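Local coordinates for protein MccF (Escherichia coli, PDB 4IIY) that confers self-immunity to the antibiotic microcin C7, probably as an S66-family serine peptidase that cleaves the toxic aminoacyl-nucleotide, at residues N123-F128 against T148-G153; Y144-A149 against L246-G251; T162-A167 against L345-K350; L267-S272 against I298-H303. The protein carries 1 engineered substitution. One frame throughout, in Å; residues are numbered along the deposited sequence.

Contact 1 (N123-F128 against T148-G153)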
loop_
_atom_site.group_PDB
_atom_site.type_symbol
_atom_site.label_atom_id
_atom_site.label_comp_id
_atom_site.label_asym_id
_atom_site.label_seq_id
_atom_site.Cartn_x
_atom_site.Cartn_y
_atom_site.Cartn_z
ATOM N N ASN B 123 -7.361 -0.145 -9.946
ATOM C CA ASN B 123 -8.129 0.838 -9.172
ATOM C C ASN B 123 -8.393 2.130 -9.952
ATOM O O ASN B 123 -9.408 2.792 -9.726
ATOM C CB ASN B 123 -7.537 1.117 -7.774
ATOM C CG ASN B 123 -6.208 1.870 -7.813
ATOM O OD1 ASN B 123 -5.382 1.666 -8.708
ATOM N ND2 ASN B 123 -5.989 2.742 -6.823
ATOM N N SER B 124 -7.499 2.481 -10.873
ATOM C CA SER B 124 -7.686 3.694 -11.672
ATOM C C SER B 124 -8.992 3.691 -12.459
ATOM O O SER B 124 -9.530 4.755 -12.775
ATOM C CB SER B 124 -6.551 3.874 -12.671
ATOM O OG SER B 124 -5.322 4.151 -12.037
ATOM N N LEU B 125 -9.468 2.506 -12.826
ATOM C CA LEU B 125 -10.617 2.382 -13.720
ATOM C C LEU B 125 -11.938 2.701 -13.051
ATOM O O LEU B 125 -12.924 2.958 -13.744
ATOM C CB LEU B 125 -10.724 0.958 -14.270
ATOM C CG LEU B 125 -9.836 0.519 -15.430
ATOM C CD1 LEU B 125 -8.355 0.669 -15.109
ATOM C CD2 LEU B 125 -10.178 -0.909 -15.818
ATOM N N LEU B 126 -11.980 2.648 -11.722
ATOM C CA LEU B 126 -13.256 2.629 -11.012
ATOM C C LEU B 126 -14.216 3.795 -11.279
ATOM O O LEU B 126 -15.413 3.570 -11.370
ATOM C CB LEU B 126 -13.037 2.377 -9.514
ATOM C CG LEU B 126 -12.530 0.960 -9.202
ATOM C CD1 LEU B 126 -12.074 0.861 -7.748
ATOM C CD2 LEU B 126 -13.589 -0.088 -9.508
ATOM N N PRO B 127 -13.709 5.028 -11.422
ATOM C CA PRO B 127 -14.653 6.114 -11.725
ATOM C C PRO B 127 -15.307 6.006 -13.106
ATOM O O PRO B 127 -16.276 6.728 -13.364
ATOM C CB PRO B 127 -13.774 7.368 -11.664
ATOM C CG PRO B 127 -12.588 6.974 -10.827
ATOM C CD PRO B 127 -12.348 5.528 -11.188
ATOM N N PHE B 128 -14.808 5.123 -13.963
ATOM C CA PHE B 128 -15.156 5.118 -15.385
ATOM C C PHE B 128 -15.910 3.869 -15.834
ATOM O O PHE B 128 -16.276 3.745 -17.011
ATOM C CB PHE B 128 -13.884 5.292 -16.225
ATOM C CG PHE B 128 -13.090 6.505 -15.852
ATOM C CD1 PHE B 128 -13.546 7.771 -16.196
ATOM C CD2 PHE B 128 -11.911 6.395 -15.119
ATOM C CE1 PHE B 128 -12.832 8.911 -15.837
ATOM C CE2 PHE B 128 -11.190 7.519 -14.760
ATOM C CZ PHE B 128 -11.647 8.782 -15.121
ATOM N N THR B 148 -8.665 -7.424 -7.655
ATOM C CA THR B 148 -9.447 -7.159 -6.456
ATOM C C THR B 148 -10.099 -5.778 -6.469
ATOM O O THR B 148 -11.230 -5.614 -6.019
ATOM C CB THR B 148 -8.545 -7.244 -5.207
ATOM O OG1 THR B 148 -8.043 -8.576 -5.054
ATOM C CG2 THR B 148 -9.298 -6.858 -3.934
ATOM N N ALA B 149 -9.387 -4.767 -6.955
ATOM C CA ALA B 149 -9.966 -3.423 -6.944
ATOM C C ALA B 149 -11.291 -3.388 -7.713
ATOM O O ALA B 149 -12.252 -2.738 -7.284
ATOM C CB ALA B 149 -8.984 -2.405 -7.504
ATOM N N LEU B 150 -11.345 -4.087 -8.841
ATOM C CA LEU B 150 -12.568 -4.181 -9.638
ATOM C C LEU B 150 -13.613 -5.090 -9.008
ATOM O O LEU B 150 -14.797 -4.759 -8.991
ATOM C CB LEU B 150 -12.276 -4.676 -11.051
ATOM C CG LEU B 150 -11.232 -3.903 -11.841
ATOM C CD1 LEU B 150 -11.229 -4.403 -13.273
ATOM C CD2 LEU B 150 -11.500 -2.395 -11.794
ATOM N N LEU B 151 -13.197 -6.243 -8.492
ATOM C CA LEU B 151 -14.146 -7.178 -7.894
ATOM C C LEU B 151 -14.846 -6.531 -6.710
ATOM O O LEU B 151 -16.078 -6.600 -6.583
ATOM C CB LEU B 151 -13.434 -8.446 -7.433
ATOM C CG LEU B 151 -12.698 -9.248 -8.511
ATOM C CD1 LEU B 151 -11.883 -10.361 -7.880
ATOM C CD2 LEU B 151 -13.661 -9.818 -9.552
ATOM N N ALA B 152 -14.057 -5.908 -5.840
ATOM C CA ALA B 152 -14.602 -5.258 -4.654
ATOM C C ALA B 152 -15.377 -3.989 -5.022
ATOM O O ALA B 152 -16.453 -3.727 -4.474
ATOM C CB ALA B 152 -13.490 -4.946 -3.666
ATOM N N GLY B 153 -14.831 -3.190 -5.930
ATOM C CA GLY B 153 -15.479 -1.957 -6.326
ATOM C C GLY B 153 -16.823 -2.179 -7.001
ATOM O O GLY B 153 -17.792 -1.457 -6.749
#

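Contact 2 (Y144-A149 against L246-G251). Engineered in segment 144-149: A145 (natural residue Ser). With 1EI (5'-O-(L-alpha-glutamylsulfamoyl)inosine), chain K.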
loop_
_atom_site.group_PDB
_atom_site.type_symbol
_atom_site.label_atom_id
_atom_site.label_comp_id
_atom_site.label_asym_id
_atom_site.label_seq_id
_atom_site.Cartn_x
_atom_site.Cartn_y
_atom_site.Cartn_z
ATOM N N TYR B 144 -8.152 -12.133 -9.881
ATOM C CA TYR B 144 -7.579 -12.065 -8.538
ATOM C C TYR B 144 -6.480 -11.013 -8.479
ATOM O O TYR B 144 -6.282 -10.261 -9.437
ATOM C CB TYR B 144 -7.126 -13.461 -8.050
ATOM C CG TYR B 144 -5.879 -14.032 -8.697
ATOM C CD1 TYR B 144 -4.671 -14.029 -8.016
ATOM C CD2 TYR B 144 -5.913 -14.608 -9.968
ATOM C CE1 TYR B 144 -3.522 -14.564 -8.583
ATOM C CE2 TYR B 144 -4.777 -15.152 -10.532
ATOM C CZ TYR B 144 -3.589 -15.116 -9.843
ATOM O OH TYR B 144 -2.474 -15.653 -10.452
ATOM N N ALA B 145 -5.782 -10.939 -7.355
ATOM C CA ALA B 145 -4.603 -10.090 -7.252
ATOM C C ALA B 145 -5.017 -8.631 -7.428
ATOM O O ALA B 145 -5.971 -8.189 -6.790
ATOM C CB ALA B 145 -3.548 -10.513 -8.261
ATOM N N ASP B 146 -4.324 -7.867 -8.264
ATOM C CA ASP B 146 -4.706 -6.466 -8.465
ATOM C C ASP B 146 -6.166 -6.279 -8.867
ATOM O O ASP B 146 -6.781 -5.230 -8.593
ATOM C CB ASP B 146 -3.820 -5.813 -9.526
ATOM C CG ASP B 146 -4.181 -4.368 -9.746
ATOM O OD1 ASP B 146 -3.893 -3.554 -8.851
ATOM O OD2 ASP B 146 -4.788 -4.055 -10.794
ATOM N N THR B 147 -6.721 -7.271 -9.552
ATOM C CA THR B 147 -8.101 -7.163 -10.018
ATOM C C THR B 147 -9.116 -7.113 -8.869
ATOM O O THR B 147 -10.284 -6.771 -9.075
ATOM C CB THR B 147 -8.408 -8.287 -11.012
ATOM O OG1 THR B 147 -7.267 -8.467 -11.861
ATOM C CG2 THR B 147 -9.611 -7.929 -11.875
ATOM N N THR B 148 -8.665 -7.424 -7.655
ATOM C CA THR B 148 -9.447 -7.159 -6.456
ATOM C C THR B 148 -10.099 -5.778 -6.469
ATOM O O THR B 148 -11.230 -5.614 -6.019
ATOM C CB THR B 148 -8.545 -7.244 -5.207
ATOM O OG1 THR B 148 -8.043 -8.576 -5.054
ATOM C CG2 THR B 148 -9.298 -6.858 -3.934
ATOM N N ALA B 149 -9.387 -4.767 -6.955
ATOM C CA ALA B 149 -9.966 -3.423 -6.944
ATOM C C ALA B 149 -11.291 -3.388 -7.713
ATOM O O ALA B 149 -12.252 -2.738 -7.284
ATOM C CB ALA B 149 -8.984 -2.405 -7.504
ATOM N N LEU B 246 -4.965 -8.215 -0.124
ATOM C CA LEU B 246 -4.937 -7.184 0.907
ATOM C C LEU B 246 -4.135 -5.956 0.483
ATOM O O LEU B 246 -4.588 -4.827 0.650
ATOM C CB LEU B 246 -4.435 -7.765 2.228
ATOM C CG LEU B 246 -4.301 -6.797 3.398
ATOM C CD1 LEU B 246 -5.602 -6.044 3.664
ATOM C CD2 LEU B 246 -3.833 -7.566 4.641
ATOM N N ASN B 247 -2.951 -6.160 -0.088
ATOM C CA ASN B 247 -2.204 -5.011 -0.561
ATOM C C ASN B 247 -3.022 -4.194 -1.571
ATOM O O ASN B 247 -3.008 -2.959 -1.552
ATOM C CB ASN B 247 -0.877 -5.454 -1.167
ATOM C CG ASN B 247 0.079 -4.301 -1.362
ATOM O OD1 ASN B 247 0.441 -3.619 -0.409
ATOM N ND2 ASN B 247 0.485 -4.071 -2.602
ATOM N N THR B 248 -3.728 -4.869 -2.471
ATOM C CA THR B 248 -4.545 -4.156 -3.450
ATOM C C THR B 248 -5.682 -3.350 -2.809
ATOM O O THR B 248 -6.031 -2.266 -3.285
ATOM C CB THR B 248 -5.114 -5.127 -4.496
ATOM O OG1 THR B 248 -4.031 -5.775 -5.163
ATOM C CG2 THR B 248 -5.953 -4.394 -5.533
ATOM N N LEU B 249 -6.258 -3.861 -1.725
ATOM C CA LEU B 249 -7.335 -3.148 -1.047
ATOM C C LEU B 249 -6.898 -1.756 -0.582
ATOM O O LEU B 249 -7.724 -0.849 -0.485
ATOM C CB LEU B 249 -7.882 -3.959 0.129
ATOM C CG LEU B 249 -8.684 -5.204 -0.262
ATOM C CD1 LEU B 249 -9.006 -6.037 0.978
ATOM C CD2 LEU B 249 -9.964 -4.861 -1.025
ATOM N N THR B 250 -5.617 -1.580 -0.287
ATOM C CA THR B 250 -5.136 -0.259 0.095
ATOM C C THR B 250 -5.399 0.803 -0.984
ATOM O O THR B 250 -5.471 1.991 -0.669
ATOM C CB THR B 250 -3.628 -0.234 0.473
ATOM O OG1 THR B 250 -2.814 -0.458 -0.684
ATOM C CG2 THR B 250 -3.305 -1.259 1.556
ATOM N N GLY B 251 -5.530 0.392 -2.248
ATOM C CA GLY B 251 -5.757 1.341 -3.327
ATOM C C GLY B 251 -7.190 1.830 -3.460
ATOM O O GLY B 251 -7.435 2.782 -4.204
HETATM O O6 1EI K . 8.039 -13.501 -14.921
HETATM C C6 1EI K . 7.360 -14.178 -14.118
HETATM N N1 1EI K . 7.819 -15.344 -13.619
HETATM C C2 1EI K . 7.098 -16.084 -12.759
HETATM N N3 1EI K . 5.874 -15.732 -12.332
HETATM C C5 1EI K . 6.024 -13.720 -13.696
HETATM C C4 1EI K . 5.307 -14.585 -12.762
HETATM N N7 1EI K . 5.218 -12.669 -13.948
HETATM C C8 1EI K . 4.081 -12.841 -13.233
HETATM N N9 1EI K . 4.146 -13.983 -12.530
HETATM C "C1'" 1EI K . 3.111 -14.511 -11.626
HETATM O "O4'" 1EI K . 1.804 -14.150 -12.045
HETATM C "C2'" 1EI K . 3.298 -13.878 -10.263
HETATM O "O2'" 1EI K . 4.159 -14.687 -9.461
HETATM C "C3'" 1EI K . 1.892 -13.826 -9.710
HETATM O "O3'" 1EI K . 1.710 -14.884 -8.771
HETATM C "C4'" 1EI K . 0.970 -14.072 -10.892
HETATM C "C5'" 1EI K . -0.068 -12.968 -11.043
HETATM O "O5'" 1EI K . 0.561 -11.710 -11.305
HETATM S SBF 1EI K . -0.261 -10.428 -11.113
HETATM O OAE 1EI K . 0.211 -9.433 -12.051
HETATM O OAF 1EI K . -1.633 -10.790 -11.348
HETATM N NAQ 1EI K . -0.057 -9.998 -9.640
HETATM C C 1EI K . -0.696 -9.001 -8.993
HETATM O O 1EI K . -1.566 -8.260 -9.437
HETATM C CA 1EI K . -0.322 -8.809 -7.551
HETATM N N 1EI K . 0.775 -9.686 -7.181
HETATM C CB 1EI K . 0.022 -7.345 -7.297
HETATM C CG 1EI K . -0.465 -6.895 -5.923
HETATM C CD 1EI K . 0.499 -7.337 -4.846
HETATM O OE1 1EI K . 1.309 -8.252 -5.098
HETATM O OE2 1EI K . 0.447 -6.763 -3.744
HETATM O O HOH W 1 -2.415 -3.701 -6.552
#

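Contact 3 (T162-A167 against L345-K350)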
loop_
_atom_site.group_PDB
_atom_site.type_symbol
_atom_site.label_atom_id
_atom_site.label_comp_id
_atom_site.label_asym_id
_atom_site.label_seq_id
_atom_site.Cartn_x
_atom_site.Cartn_y
_atom_site.Cartn_z
ATOM N N THR B 162 -19.293 -11.143 -7.364
ATOM C CA THR B 162 -18.146 -11.394 -8.235
ATOM C C THR B 162 -17.261 -12.484 -7.613
ATOM O O THR B 162 -17.521 -12.938 -6.494
ATOM C CB THR B 162 -17.317 -10.112 -8.455
ATOM O OG1 THR B 162 -16.714 -9.698 -7.221
ATOM C CG2 THR B 162 -18.186 -8.999 -9.009
ATOM N N PHE B 163 -16.229 -12.912 -8.344
ATOM C CA PHE B 163 -15.482 -14.117 -7.988
ATOM C C PHE B 163 -13.984 -13.910 -7.890
ATOM O O PHE B 163 -13.362 -13.381 -8.815
ATOM C CB PHE B 163 -15.782 -15.223 -9.005
ATOM C CG PHE B 163 -17.219 -15.650 -9.003
ATOM C CD1 PHE B 163 -17.624 -16.755 -8.280
ATOM C CD2 PHE B 163 -18.177 -14.901 -9.669
ATOM C CE1 PHE B 163 -18.971 -17.121 -8.247
ATOM C CE2 PHE B 163 -19.520 -15.258 -9.634
ATOM C CZ PHE B 163 -19.913 -16.370 -8.923
ATOM N N TYR B 164 -13.418 -14.334 -6.759
ATOM C CA TYR B 164 -11.975 -14.406 -6.593
ATOM C C TYR B 164 -11.559 -15.742 -7.176
ATOM O O TYR B 164 -11.908 -16.789 -6.632
ATOM C CB TYR B 164 -11.567 -14.321 -5.115
ATOM C CG TYR B 164 -10.200 -13.691 -4.959
ATOM C CD1 TYR B 164 -10.042 -12.324 -5.153
ATOM C CD2 TYR B 164 -9.064 -14.450 -4.674
ATOM C CE1 TYR B 164 -8.823 -11.722 -5.049
ATOM C CE2 TYR B 164 -7.812 -13.848 -4.560
ATOM C CZ TYR B 164 -7.709 -12.475 -4.754
ATOM O OH TYR B 164 -6.497 -11.810 -4.688
ATOM N N GLY B 165 -10.840 -15.731 -8.288
ATOM C CA GLY B 165 -10.542 -16.968 -8.975
ATOM C C GLY B 165 -9.651 -16.735 -10.169
ATOM O O GLY B 165 -9.048 -15.667 -10.305
ATOM N N PRO B 166 -9.559 -17.742 -11.048
ATOM C CA PRO B 166 -8.589 -17.730 -12.145
ATOM C C PRO B 166 -8.582 -16.494 -13.032
ATOM O O PRO B 166 -9.632 -15.967 -13.416
ATOM C CB PRO B 166 -9.013 -18.936 -12.991
ATOM C CG PRO B 166 -9.594 -19.885 -12.014
ATOM C CD PRO B 166 -10.183 -19.068 -10.888
ATOM N N ALA B 167 -7.366 -16.065 -13.360
ATOM C CA ALA B 167 -7.089 -15.152 -14.460
ATOM C C ALA B 167 -6.463 -15.973 -15.585
ATOM O O ALA B 167 -5.720 -16.930 -15.343
ATOM C CB ALA B 167 -6.160 -14.028 -14.011
ATOM N N LEU B 345 -13.799 -18.655 -5.584
ATOM C CA LEU B 345 -14.550 -18.234 -4.398
ATOM C C LEU B 345 -15.473 -17.051 -4.701
ATOM O O LEU B 345 -15.005 -15.974 -5.080
ATOM C CB LEU B 345 -13.566 -17.807 -3.308
ATOM C CG LEU B 345 -14.158 -17.305 -1.993
ATOM C CD1 LEU B 345 -14.793 -18.445 -1.221
ATOM C CD2 LEU B 345 -13.084 -16.625 -1.151
ATOM N N PRO B 346 -16.790 -17.222 -4.525
ATOM C CA PRO B 346 -17.665 -16.048 -4.644
ATOM C C PRO B 346 -17.434 -15.115 -3.454
ATOM O O PRO B 346 -17.296 -15.582 -2.316
ATOM C CB PRO B 346 -19.072 -16.655 -4.594
ATOM C CG PRO B 346 -18.909 -17.910 -3.782
ATOM C CD PRO B 346 -17.531 -18.440 -4.152
ATOM N N LEU B 347 -17.377 -13.816 -3.713
ATOM C CA LEU B 347 -17.233 -12.814 -2.663
ATOM C C LEU B 347 -18.560 -12.116 -2.377
ATOM O O LEU B 347 -19.295 -11.767 -3.300
ATOM C CB LEU B 347 -16.208 -11.763 -3.079
ATOM C CG LEU B 347 -14.790 -12.265 -3.348
ATOM C CD1 LEU B 347 -13.960 -11.169 -3.986
ATOM C CD2 LEU B 347 -14.154 -12.734 -2.066
ATOM N N GLY B 348 -18.853 -11.908 -1.094
ATOM C CA GLY B 348 -20.051 -11.188 -0.697
ATOM C C GLY B 348 -21.241 -12.060 -0.350
ATOM O O GLY B 348 -22.345 -11.548 -0.157
ATOM N N VAL B 349 -21.025 -13.370 -0.274
ATOM C CA VAL B 349 -22.055 -14.310 0.176
ATOM C C VAL B 349 -21.574 -15.056 1.412
ATOM O O VAL B 349 -20.383 -15.042 1.734
ATOM C CB VAL B 349 -22.438 -15.340 -0.916
ATOM C CG1 VAL B 349 -23.046 -14.642 -2.126
ATOM C CG2 VAL B 349 -21.230 -16.199 -1.326
ATOM N N LYS B 350 -22.501 -15.718 2.101
ATOM C CA LYS B 350 -22.164 -16.453 3.307
ATOM C C LYS B 350 -21.366 -17.728 3.034
ATOM O O LYS B 350 -21.691 -18.513 2.140
ATOM C CB LYS B 350 -23.428 -16.793 4.109
ATOM C CG LYS B 350 -24.062 -15.585 4.785
ATOM C CD LYS B 350 -25.351 -15.965 5.493
ATOM C CE LYS B 350 -26.051 -14.736 6.047
ATOM N NZ LYS B 350 -27.352 -15.076 6.697
HETATM O O HOH W 2 -18.532 -9.646 -4.934
#

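Contact 4 (L267-S272 against I298-H303). With EDO (1,2-ethanediol), chain L.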
loop_
_atom_site.group_PDB
_atom_site.type_symbol
_atom_site.label_atom_id
_atom_site.label_comp_id
_atom_site.label_asym_id
_atom_site.label_seq_id
_atom_site.Cartn_x
_atom_site.Cartn_y
_atom_site.Cartn_z
ATOM N N LEU B 267 -13.464 -12.293 7.090
ATOM C CA LEU B 267 -12.488 -11.579 6.277
ATOM C C LEU B 267 -11.653 -12.568 5.496
ATOM O O LEU B 267 -11.050 -13.456 6.091
ATOM C CB LEU B 267 -11.559 -10.746 7.162
ATOM C CG LEU B 267 -10.468 -9.975 6.410
ATOM C CD1 LEU B 267 -11.085 -8.837 5.624
ATOM C CD2 LEU B 267 -9.425 -9.459 7.384
ATOM N N PHE B 268 -11.602 -12.411 4.173
ATOM C CA PHE B 268 -10.719 -13.199 3.318
ATOM C C PHE B 268 -9.615 -12.279 2.800
ATOM O O PHE B 268 -9.901 -11.258 2.160
ATOM C CB PHE B 268 -11.509 -13.795 2.145
ATOM C CG PHE B 268 -10.639 -14.277 1.019
ATOM C CD1 PHE B 268 -9.789 -15.355 1.199
ATOM C CD2 PHE B 268 -10.658 -13.643 -0.212
ATOM C CE1 PHE B 268 -8.963 -15.792 0.156
ATOM C CE2 PHE B 268 -9.842 -14.078 -1.255
ATOM C CZ PHE B 268 -8.996 -15.152 -1.066
ATOM N N ILE B 269 -8.367 -12.642 3.084
ATOM C CA ILE B 269 -7.223 -11.856 2.632
ATOM C C ILE B 269 -6.094 -12.769 2.166
ATOM O O ILE B 269 -5.834 -13.836 2.754
ATOM C CB ILE B 269 -6.695 -10.893 3.718
ATOM C CG1 ILE B 269 -6.623 -11.612 5.063
ATOM C CG2 ILE B 269 -7.573 -9.654 3.801
ATOM C CD1 ILE B 269 -5.881 -10.828 6.142
ATOM N N GLU B 270 -5.436 -12.368 1.084
ATOM C CA GLU B 270 -4.233 -13.056 0.629
ATOM C C GLU B 270 -3.262 -12.027 0.088
ATOM O O GLU B 270 -3.668 -10.957 -0.381
ATOM C CB GLU B 270 -4.560 -14.126 -0.422
ATOM C CG GLU B 270 -5.109 -13.607 -1.751
ATOM C CD GLU B 270 -4.034 -13.326 -2.806
ATOM O OE1 GLU B 270 -2.938 -13.944 -2.764
ATOM O OE2 GLU B 270 -4.290 -12.478 -3.704
ATOM N N ASP B 271 -1.975 -12.341 0.165
ATOM C CA ASP B 271 -0.946 -11.508 -0.450
ATOM C C ASP B 271 0.096 -12.396 -1.128
ATOM O O ASP B 271 0.118 -13.606 -0.924
ATOM C CB ASP B 271 -0.281 -10.554 0.560
ATOM C CG ASP B 271 -1.111 -9.309 0.842
ATOM O OD1 ASP B 271 -1.372 -8.558 -0.121
ATOM O OD2 ASP B 271 -1.481 -9.073 2.016
ATOM N N SER B 272 0.959 -11.769 -1.921
ATOM C CA SER B 272 1.947 -12.459 -2.737
ATOM C C SER B 272 3.311 -11.788 -2.688
ATOM O O SER B 272 3.420 -10.578 -2.857
ATOM C CB SER B 272 1.468 -12.495 -4.194
ATOM O OG SER B 272 2.541 -12.776 -5.093
ATOM N N ILE B 298 -11.220 -15.178 10.135
ATOM C CA ILE B 298 -10.325 -14.719 9.082
ATOM C C ILE B 298 -9.856 -15.920 8.273
ATOM O O ILE B 298 -9.497 -16.954 8.843
ATOM C CB ILE B 298 -9.095 -14.001 9.679
ATOM C CG1 ILE B 298 -9.534 -12.754 10.453
ATOM C CG2 ILE B 298 -8.086 -13.642 8.583
ATOM C CD1 ILE B 298 -8.502 -12.273 11.438
ATOM N N ILE B 299 -9.877 -15.774 6.948
ATOM C CA ILE B 299 -9.268 -16.732 6.034
ATOM C C ILE B 299 -8.008 -16.106 5.447
ATOM O O ILE B 299 -8.077 -15.042 4.814
ATOM C CB ILE B 299 -10.211 -17.082 4.875
ATOM C CG1 ILE B 299 -11.545 -17.642 5.387
ATOM C CG2 ILE B 299 -9.538 -18.064 3.904
ATOM C CD1 ILE B 299 -12.627 -17.671 4.319
ATOM N N LEU B 300 -6.860 -16.737 5.679
ATOM C CA LEU B 300 -5.619 -16.321 5.036
ATOM C C LEU B 300 -5.366 -17.245 3.855
ATOM O O LEU B 300 -5.211 -18.467 4.033
ATOM C CB LEU B 300 -4.431 -16.424 5.995
ATOM C CG LEU B 300 -4.500 -15.644 7.308
ATOM C CD1 LEU B 300 -3.258 -15.930 8.138
ATOM C CD2 LEU B 300 -4.646 -14.142 7.062
ATOM N N GLY B 301 -5.333 -16.698 2.644
ATOM C CA GLY B 301 -4.899 -17.490 1.506
ATOM C C GLY B 301 -3.417 -17.817 1.634
ATOM O O GLY B 301 -2.652 -17.054 2.238
ATOM N N LYS B 302 -2.982 -18.944 1.075
ATOM C CA LYS B 302 -1.550 -19.240 1.092
ATOM C C LYS B 302 -0.790 -18.085 0.441
ATOM O O LYS B 302 -1.161 -17.614 -0.632
ATOM C CB LYS B 302 -1.231 -20.535 0.339
ATOM C CG LYS B 302 -1.737 -21.813 1.000
ATOM C CD LYS B 302 -1.112 -23.034 0.319
ATOM C CE LYS B 302 -1.390 -24.322 1.070
ATOM N NZ LYS B 302 -2.841 -24.652 1.087
ATOM N N HIS B 303 0.306 -17.673 1.067
ATOM C CA HIS B 303 1.101 -16.542 0.603
ATOM C C HIS B 303 2.226 -17.022 -0.306
ATOM O O HIS B 303 3.137 -17.719 0.152
ATOM C CB HIS B 303 1.711 -15.821 1.815
ATOM C CG HIS B 303 2.293 -14.475 1.502
ATOM N ND1 HIS B 303 1.854 -13.326 2.122
ATOM C CD2 HIS B 303 3.289 -14.091 0.660
ATOM C CE1 HIS B 303 2.534 -12.286 1.661
ATOM N NE2 HIS B 303 3.415 -12.723 0.775
HETATM C C1 EDO L . -2.072 -13.986 3.450
HETATM O O1 EDO L . -1.552 -14.497 2.210
HETATM C C2 EDO L . -1.005 -13.934 4.533
HETATM O O2 EDO L . -0.026 -12.938 4.201
HETATM O O HOH W 3 -0.510 -15.859 -2.565
#

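Contact 1 (N123-F128 against T148-G153)
L126 reaches out from its turn and lays both methyls on the flank of the facing helix. Both come up to the A149 carbonyl oxygen from the same side, with CD1 at 3.6 Å from A149 O. CD2 also meets L150 CD2 at 3.9 Å, where the two leucine side chains cross obliquely, and settles 4.1 Å from G153 CA; a CB on that glycine would collide with this methyl. L150 starts out along the helix flank, but its end bends in until CD2 also reaches L125 CB (4.2 Å). Helix 148-158 follows strand 140-143 in the α/β N-terminal domain, and the 123-128 turns come after strand 110-115, so the contact packs a loop on a helix beside the sheet. At its other end N123 and A149 meet through their CB atoms, 3.8 Å apart. The first torsion of N123 (chi1 69°) holds CG between N and C and carries the amide off the helix, where ND2 bonds to G251 O and to R281 O of the second subunit.

Contact 2 (Y144-A149 against L246-G251)
T248 drives its methyl into the turn that opens helix 148-158. CG2 lies 3.3 Å from D146 O and 3.7 Å from A149 N, with T148 CB and A149 CB also against it; chi1 of -60° sets this methyl opposite the backbone N and leaves OG1 on the ligand side. Next to it T148 CG2 meets L249 CD2 at 3.6 Å, the two side chains crossing at about a right angle. T148 OG1, in the carbonyl plane of A145, donates to A145 O (2.7 Å), which also accepts from T148 N, and is bonded to N245 N as well. With T148 cut back to alanine, A145 O would probably keep one grip fewer, N245 N would lose its partner OG1, and a gap would open beside L249. Toward the bound glutamylsulfamoyl inosine the contact is looser and wet: a water donates to D146 OD1 (2.7 Å) and T248 OG1, the latter also bonded to N245, while D146 OD2 is held by S122 N. A145, engineered from serine, has a positive phi of 64° between strand and helix, as in a nucleophile elbow. D146 N donates to the ligand carbonyl O (3.0 Å, 154°), consistent with an oxyanion-hole role, and N247 ND2 donates to carboxylate OE2 by a bent bond (2.9 Å), so together the two segments read both the carbonyl presented to the nucleophile position and the acidic glutamyl end.

Contact 3 (T162-A167 against L345-K350)
Three backbone bonds join T162-Y164 to L345-L347 as antiparallel strands. L347 N donates to T162 O almost perfectly straight (2.9 Å, 179°), and Y164 and L345 exchange a reciprocal pair, Y164 N to L345 O at 2.8 Å and L345 N to Y164 O at 2.9 Å. Between them F163 and P346 form a non-hydrogen-bonded pair, their CA atoms only 4.4 Å apart, with a CA-H...O contact from F163 CA to L345 O (3.5 Å). A water continues the link, accepting from T162 N and donating to L347 O. The apolar contacts divide between the sheet faces. On one, F163 lays its ring obliquely along the proline, CE1 touching P346 CB at 3.7 Å; with leucine there instead of the ring, P346 would probably lose part of its cover, as would I140, I142 and L190 around it. On the other, Y164 CB meets L347 CD1 (4.1 Å), while the phenol runs on to bond E270 and the backbone N of A145. Strand 345-347, from the C-terminal half of the sequence, thus forms the antiparallel edge of the otherwise parallel N-terminal sheet, tying the two halves together beside the predicted active site.

Contact 4 (L267-S272 against I298-H303)
The H303 imidazole has the D271 carbonyl over one face, its O 3.3 Å above the plane and over the ring centre, with S272 N nearer the rim; on that same side D271 CB comes 3.5 Å from H303 CE1. At the ring's edge ND1 shares a hydrogen bond with O2 of a bound ethanediol (2.8 Å). The F268 ring, by contrast, receives I299 CG2 in its plane, 3.8 Å from CD1. On the opposite face of the sheet I269 and L300 lie side by side, CD1 against CD2 (3.7 Å). The backbones run parallel: I299 N bonds to L267 O (2.7 Å), I269 N to I299 O (3.0 Å) and G301 N to I269 O. Beyond G301 the ethanediol O1 accepts from D271 N and donates to G301 O. Linked through a connection that includes helix 276-288, these strands make a β-α-β unit of the C-terminal sheet; at its end E270 OE1 bonds to H338, consistent with the predicted charge relay, while OE2 is held by Y164 OH.

How the contacts relate
Contacts 1 and 2 share T148 and A149 on helix 148-158; their centres are 9 Å apart, and both reach the second subunit. That helix leads into strand 162-164 of contact 3, whose segments alternate along the chain with those of contact 2. Contact 4 is nested inside the long loop that contact 3 closes and lies in the C-terminal eight-stranded sheet, about 12 Å from contact 2 and 13 Å from contact 3 between centres. Contacts 2 and 3 each join the N-terminal and C-terminal halves of the protein, whereas contacts 1 and 4 stay within one. Together they bring the predicted nucleophile position, from the N-terminal half, beside the glutamate of the C-terminal sheet, so the site is built at the junction.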